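Local structure of GCN5-related N-acetyltransferase (Sphaerobacter thermophilus, 3TT2) at residues Q214-R217 against L222-L225; L239-E242 against G247-G250; G250-R255 against A266-V271. The protein probably transfers an acyl group from an acyl-coenzyme A donor to an acceptor, as other GCN5-related N-acetyltransferases do. All coordinates share one frame; numbering follows the deposited sequence.

Overall arrangement
The three contacts show how a sheet and its covering helix are assembled from pieces close in sequence. Contact 1 leads into strand 223-228, whose neighbour 233-243 pairs in contact 2 with strand 246-254; that strand then meets helix 263-278 in contact 3. Centres lie about 8 Å apart for contacts 1 and 2, about 10 Å for 2 and 3. A probable hydrogen bond, Leu222 O to Gly240 N at 2.8 Å, ties the first two; Gly250 is shared by the last two. A sulfate, probably from the crystallisation liquor, lies about 6 Å from Gly253; such ions often mark pockets, and in relatives the loop after this strand binds the coenzyme A pyrophosphate.

Contact 1. Residues Q214-R217 against L222-L225; sequences QSER and LWLL
Where the turn after helix 206-213 leads into strand 223-228, Arg217 and Glu216 close against the indole of Trp223, one over a face and the other at an edge. CG of Arg217 sits 3.8 Å from the centroid of the six-membered ring of Trp223 and 28° off its normal, a CH-pi contact. Its closest ring atom is Trp223 CH2, at 3.4 Å from Arg217 CG, and Arg217 CD follows, 3.8 Å from Trp223 CZ3. The chain then bends at chi3 (-78°), which turns the guanidinium back toward helix 206-213; there NH2 makes a hydrogen bond to Leu210 O and NE another to Thr213 OG1. This is a turn folding back on the strand it precedes in the GNAT fold; the indole, projecting from that strand, fills the space against the turn, rests also on Leu239 of the neighbouring strand and meets Phe178 edge-to-face. OE2 of Glu216 lies in the ring plane at the edge, 3.7 Å from Trp223 CZ2, with the carboxylate 79° from the ring, while Glu216 CB is 3.9 Å from Trp223 NE1. The carbonyl oxygen of Glu216 stands above the face near the rim. With an alanine here instead of Trp223, the aliphatic part of Arg217 would probably lose the surface it lies on, leaving a gap between turn and Leu239.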
# COMPACT_ATOMS: atom_id res chain seq x y z
N GLN A 214 -15.70 -2.02 -6.98
CA GLN A 214 -16.61 -1.71 -8.08
C GLN A 214 -15.91 -1.34 -9.38
O GLN A 214 -16.31 -1.77 -10.46
CB GLN A 214 -17.57 -0.60 -7.70
CG GLN A 214 -18.53 -0.26 -8.83
CD GLN A 214 -19.68 0.61 -8.38
OE1 GLN A 214 -19.84 0.90 -7.18
NE2 GLN A 214 -20.51 1.04 -9.33
N SER A 215 -14.85 -0.55 -9.26
CA SER A 215 -14.03 -0.21 -10.41
C SER A 215 -13.39 -1.46 -11.00
O SER A 215 -13.56 -1.75 -12.18
CB SER A 215 -12.95 0.78 -10.01
OG SER A 215 -12.02 0.16 -9.15
N GLU A 216 -12.66 -2.21 -10.17
CA GLU A 216 -11.84 -3.34 -10.63
C GLU A 216 -12.63 -4.53 -11.20
O GLU A 216 -12.07 -5.35 -11.93
CB GLU A 216 -10.92 -3.84 -9.52
CG GLU A 216 -10.34 -2.76 -8.64
CD GLU A 216 -9.80 -3.33 -7.35
OE1 GLU A 216 -9.89 -2.64 -6.32
OE2 GLU A 216 -9.28 -4.48 -7.37
N ARG A 217 -13.90 -4.64 -10.83
CA ARG A 217 -14.75 -5.74 -11.31
C ARG A 217 -15.36 -5.47 -12.69
O ARG A 217 -16.01 -6.35 -13.27
CB ARG A 217 -15.86 -6.04 -10.30
CG ARG A 217 -15.32 -6.61 -9.02
CD ARG A 217 -16.42 -6.99 -8.07
NE ARG A 217 -16.98 -5.83 -7.38
CZ ARG A 217 -18.23 -5.42 -7.55
NH1 ARG A 217 -19.03 -6.06 -8.38
NH2 ARG A 217 -18.70 -4.37 -6.87
N LEU A 222 -8.54 -9.71 -15.15
CA LEU A 222 -7.45 -9.71 -14.17
C LEU A 222 -7.83 -10.25 -12.76
O LEU A 222 -7.00 -10.23 -11.83
CB LEU A 222 -6.90 -8.28 -14.03
CG LEU A 222 -6.40 -7.48 -15.24
CD1 LEU A 222 -6.03 -6.06 -14.82
CD2 LEU A 222 -5.21 -8.15 -15.89
N TRP A 223 -9.06 -10.70 -12.59
CA TRP A 223 -9.42 -11.38 -11.35
C TRP A 223 -9.46 -12.89 -11.56
O TRP A 223 -10.40 -13.43 -12.13
CB TRP A 223 -10.77 -10.91 -10.86
CG TRP A 223 -10.69 -9.66 -10.12
CD1 TRP A 223 -9.75 -8.69 -10.25
CD2 TRP A 223 -11.57 -9.24 -9.08
NE1 TRP A 223 -10.00 -7.67 -9.36
CE2 TRP A 223 -11.11 -7.99 -8.63
CE3 TRP A 223 -12.71 -9.79 -8.48
CZ2 TRP A 223 -11.75 -7.28 -7.61
CZ3 TRP A 223 -13.34 -9.09 -7.47
CH2 TRP A 223 -12.86 -7.85 -7.05
N LEU A 224 -8.46 -13.57 -11.01
CA LEU A 224 -8.36 -15.01 -11.18
C LEU A 224 -8.68 -15.73 -9.90
O LEU A 224 -8.33 -15.29 -8.81
CB LEU A 224 -6.98 -15.42 -11.66
CG LEU A 224 -6.55 -14.81 -12.99
CD1 LEU A 224 -5.25 -15.46 -13.33
CD2 LEU A 224 -7.55 -15.10 -14.05
N LEU A 225 -9.35 -16.86 -10.06
CA LEU A 225 -9.74 -17.70 -8.95
C LEU A 225 -9.14 -19.08 -9.21
O LEU A 225 -9.29 -19.62 -10.31
CB LEU A 225 -11.26 -17.80 -8.90
CG LEU A 225 -12.08 -16.52 -9.05
CD1 LEU A 225 -13.57 -16.83 -8.87
CD2 LEU A 225 -11.64 -15.46 -8.07

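Contact 2. Residues L239-E242 against G247-G250; sequences LGQE and GWIG
Gln241 and Trp248 form a hydrogen-bonded antiparallel pair, and their side chains leave the same face of the sheet side by side. The glutamine chain first runs past the partner's backbone: Gln241 CB is 4.0 Å from Trp248 O, and CG 3.2 Å from that same oxygen. With chi1 at 59°, CG lies between the backbone N and the carbonyl carbon and also comes to 3.9 Å from Trp248 CB. At the tip, OE1 lies toward the edge of the indole, near its plane, while NE2 makes a weak hydrogen bond to Thr243 OG1; amide and ring planes stand 80° apart. Strands 233-243 and 246-254 are the arms of a beta hairpin, with regular rungs Gln241 N to Trp248 O at 2.8 Å and Trp248 N to Gln241 O at 2.9 Å. At Leu239 the ladder changes: its O accepts from Gly250 N and its N probably bonds to Ser251 O, a beta bulge consistent with the bulged beta4 strand of GNAT enzymes. The indole leans onto Glu284 and Ser286. Gly240 and Ile249 form a non-hydrogen-bonded pair; the Ile249 side chain leaves the opposite face and reaches Leu268 and Phe272.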
# COMPACT_ATOMS: atom_id res chain seq x y z
N LEU A 239 -6.27 -11.11 -7.34
CA LEU A 239 -7.08 -10.07 -7.92
C LEU A 239 -6.18 -8.93 -8.32
O LEU A 239 -5.71 -8.13 -7.50
CB LEU A 239 -8.13 -9.63 -6.91
CG LEU A 239 -8.81 -10.78 -6.16
CD1 LEU A 239 -9.80 -10.28 -5.12
CD2 LEU A 239 -9.50 -11.76 -7.12
N GLY A 240 -6.00 -8.82 -9.63
CA GLY A 240 -5.17 -7.79 -10.21
C GLY A 240 -6.03 -6.63 -10.66
O GLY A 240 -7.26 -6.72 -10.79
N GLN A 241 -5.36 -5.51 -10.86
CA GLN A 241 -6.00 -4.35 -11.45
C GLN A 241 -4.99 -3.66 -12.34
O GLN A 241 -3.80 -3.94 -12.26
CB GLN A 241 -6.48 -3.41 -10.35
CG GLN A 241 -5.35 -2.94 -9.49
CD GLN A 241 -5.79 -2.02 -8.40
OE1 GLN A 241 -6.27 -2.45 -7.35
NE2 GLN A 241 -5.62 -0.72 -8.63
N GLU A 242 -5.47 -2.78 -13.21
CA GLU A 242 -4.59 -1.98 -14.06
C GLU A 242 -4.80 -0.49 -13.82
O GLU A 242 -5.89 0.04 -14.00
CB GLU A 242 -4.83 -2.31 -15.53
CG GLU A 242 -3.77 -1.77 -16.43
CD GLU A 242 -4.28 -1.38 -17.80
OE1 GLU A 242 -4.72 -2.28 -18.56
OE2 GLU A 242 -4.21 -0.18 -18.13
N GLY A 247 0.30 -2.61 -13.79
CA GLY A 247 -0.50 -3.54 -13.01
C GLY A 247 -0.29 -3.45 -11.51
O GLY A 247 0.82 -3.18 -11.05
N TRP A 248 -1.33 -3.71 -10.75
CA TRP A 248 -1.16 -3.85 -9.32
C TRP A 248 -1.96 -5.04 -8.86
O TRP A 248 -3.14 -5.18 -9.20
CB TRP A 248 -1.59 -2.60 -8.55
CG TRP A 248 -1.36 -2.74 -7.04
CD1 TRP A 248 -2.28 -3.09 -6.10
CD2 TRP A 248 -0.12 -2.57 -6.34
NE1 TRP A 248 -1.70 -3.14 -4.86
CE2 TRP A 248 -0.37 -2.83 -4.98
CE3 TRP A 248 1.19 -2.24 -6.73
CZ2 TRP A 248 0.63 -2.75 -4.00
CZ3 TRP A 248 2.18 -2.16 -5.76
CH2 TRP A 248 1.89 -2.41 -4.41
N ILE A 249 -1.30 -5.90 -8.10
CA ILE A 249 -1.98 -7.06 -7.56
C ILE A 249 -2.19 -6.85 -6.08
O ILE A 249 -1.24 -6.84 -5.29
CB ILE A 249 -1.19 -8.37 -7.83
CG1 ILE A 249 -1.00 -8.55 -9.32
CG2 ILE A 249 -1.92 -9.57 -7.29
CD1 ILE A 249 -0.10 -9.69 -9.64
N GLY A 250 -3.44 -6.66 -5.69
CA GLY A 250 -3.73 -6.46 -4.29
C GLY A 250 -3.45 -7.70 -3.47
O GLY A 250 -2.61 -7.67 -2.56

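Contact 3. Residues G250-R255 against A266-V271; sequences GSVGVR and ALLQEV
Between residues 250-255 and 266-271, strand and helix meet chiefly at Val252, through one methyl. CG2 of Val252 lies 4.2 Å from Leu267 CB and equally far, 4.2 Å, from Leu268 CG, so that it is held between two successive residues of one helical turn. The side chain of Leu268 sets out across the strand rather than at it, but a chi1 of -84° carries its CG to that methyl. Leu267 points at the strand and carries on past the valine, its CD1 ending 4.4 Å from Gly253 O. Cys238 of the adjacent strand touches Val252, Leu267 and Leu268 alike, and Tyr299 adds to the apolar cluster. The strand and helix layers are 9.2 Å apart at the closest approach of their axes, with 140° between their directions. Beyond this buried patch little is shared: the two segments bury only 154 Å² between them. Gln269 is partly exposed on the side of the helix away from the strand, while Glu270 faces other neighbours, with a hydrogen bond to Trp169 NE1. Just past the end of the strand, the partly exposed Arg255 makes a long, weak ion pair with Glu193. Strand 246-254, helix 263-278 and strand 282-290 form a beta-alpha-beta unit, and this strand and helix are consistent with beta4 and alpha3 of GNAT motif A, which in relatives binds the pyrophosphate of acetyl-coenzyme A.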
# COMPACT_ATOMS: atom_id res chain seq x y z
N GLY A 250 -3.44 -6.66 -5.69
CA GLY A 250 -3.73 -6.46 -4.29
C GLY A 250 -3.45 -7.70 -3.47
O GLY A 250 -2.61 -7.67 -2.56
N SER A 251 -4.12 -8.80 -3.79
CA SER A 251 -3.97 -9.98 -2.95
C SER A 251 -3.87 -11.28 -3.73
O SER A 251 -4.78 -11.63 -4.48
CB SER A 251 -5.13 -10.05 -1.95
OG SER A 251 -6.39 -10.21 -2.61
N VAL A 252 -2.79 -12.00 -3.53
CA VAL A 252 -2.77 -13.39 -3.95
C VAL A 252 -2.84 -14.25 -2.69
O VAL A 252 -2.20 -13.93 -1.69
CB VAL A 252 -1.52 -13.71 -4.76
CG1 VAL A 252 -0.25 -13.32 -3.98
CG2 VAL A 252 -1.52 -15.18 -5.16
N GLY A 253 -3.66 -15.29 -2.69
CA GLY A 253 -3.76 -16.10 -1.49
C GLY A 253 -4.54 -17.40 -1.59
O GLY A 253 -5.43 -17.54 -2.41
N VAL A 254 -4.23 -18.33 -0.71
CA VAL A 254 -4.85 -19.64 -0.76
C VAL A 254 -5.53 -19.91 0.56
O VAL A 254 -4.98 -19.58 1.60
CB VAL A 254 -3.81 -20.73 -1.10
CG1 VAL A 254 -4.48 -22.07 -1.25
CG2 VAL A 254 -3.11 -20.38 -2.40
N ARG A 255 -6.74 -20.46 0.53
CA ARG A 255 -7.44 -20.88 1.75
C ARG A 255 -6.68 -22.02 2.40
O ARG A 255 -6.06 -22.82 1.71
CB ARG A 255 -8.88 -21.25 1.42
CG ARG A 255 -9.74 -20.01 1.28
CD ARG A 255 -10.95 -20.20 0.43
NE ARG A 255 -11.85 -21.17 1.01
CZ ARG A 255 -13.17 -21.14 0.87
NH1 ARG A 255 -13.73 -20.15 0.18
NH2 ARG A 255 -13.93 -22.09 1.42
N ALA A 266 1.01 -20.74 -9.35
CA ALA A 266 0.18 -20.86 -10.54
C ALA A 266 -0.67 -19.63 -10.71
O ALA A 266 -0.80 -19.13 -11.84
CB ALA A 266 -0.69 -22.09 -10.46
N LEU A 267 -1.27 -19.15 -9.62
CA LEU A 267 -2.13 -17.96 -9.73
C LEU A 267 -1.35 -16.77 -10.28
O LEU A 267 -1.79 -16.11 -11.19
CB LEU A 267 -2.79 -17.58 -8.41
CG LEU A 267 -4.10 -18.32 -8.15
CD1 LEU A 267 -4.61 -18.06 -6.74
CD2 LEU A 267 -5.15 -17.96 -9.17
N LEU A 268 -0.17 -16.54 -9.72
CA LEU A 268 0.64 -15.42 -10.12
C LEU A 268 1.06 -15.57 -11.58
O LEU A 268 0.89 -14.64 -12.36
CB LEU A 268 1.85 -15.27 -9.20
CG LEU A 268 1.61 -14.51 -7.90
CD1 LEU A 268 2.91 -14.40 -7.11
CD2 LEU A 268 1.00 -13.14 -8.14
N GLN A 269 1.61 -16.73 -11.93
CA GLN A 269 2.06 -16.98 -13.30
C GLN A 269 0.93 -16.78 -14.32
O GLN A 269 1.14 -16.18 -15.37
CB GLN A 269 2.67 -18.38 -13.42
CG GLN A 269 4.05 -18.48 -12.80
CD GLN A 269 4.62 -19.91 -12.80
OE1 GLN A 269 3.88 -20.91 -12.76
NE2 GLN A 269 5.96 -20.01 -12.84
N GLU A 270 -0.27 -17.26 -13.99
CA GLU A 270 -1.44 -17.03 -14.84
C GLU A 270 -1.82 -15.54 -14.99
O GLU A 270 -2.11 -15.09 -16.11
CB GLU A 270 -2.62 -17.86 -14.35
CG GLU A 270 -3.84 -17.81 -15.26
CD GLU A 270 -3.92 -18.96 -16.26
OE1 GLU A 270 -4.32 -18.70 -17.41
OE2 GLU A 270 -3.59 -20.11 -15.90
N VAL A 271 -1.82 -14.80 -13.88
CA VAL A 271 -2.14 -13.36 -13.90
C VAL A 271 -1.13 -12.61 -14.76
O VAL A 271 -1.49 -11.74 -15.53
CB VAL A 271 -2.18 -12.73 -12.50
CG1 VAL A 271 -2.70 -11.34 -12.57
CG2 VAL A 271 -3.10 -13.48 -11.64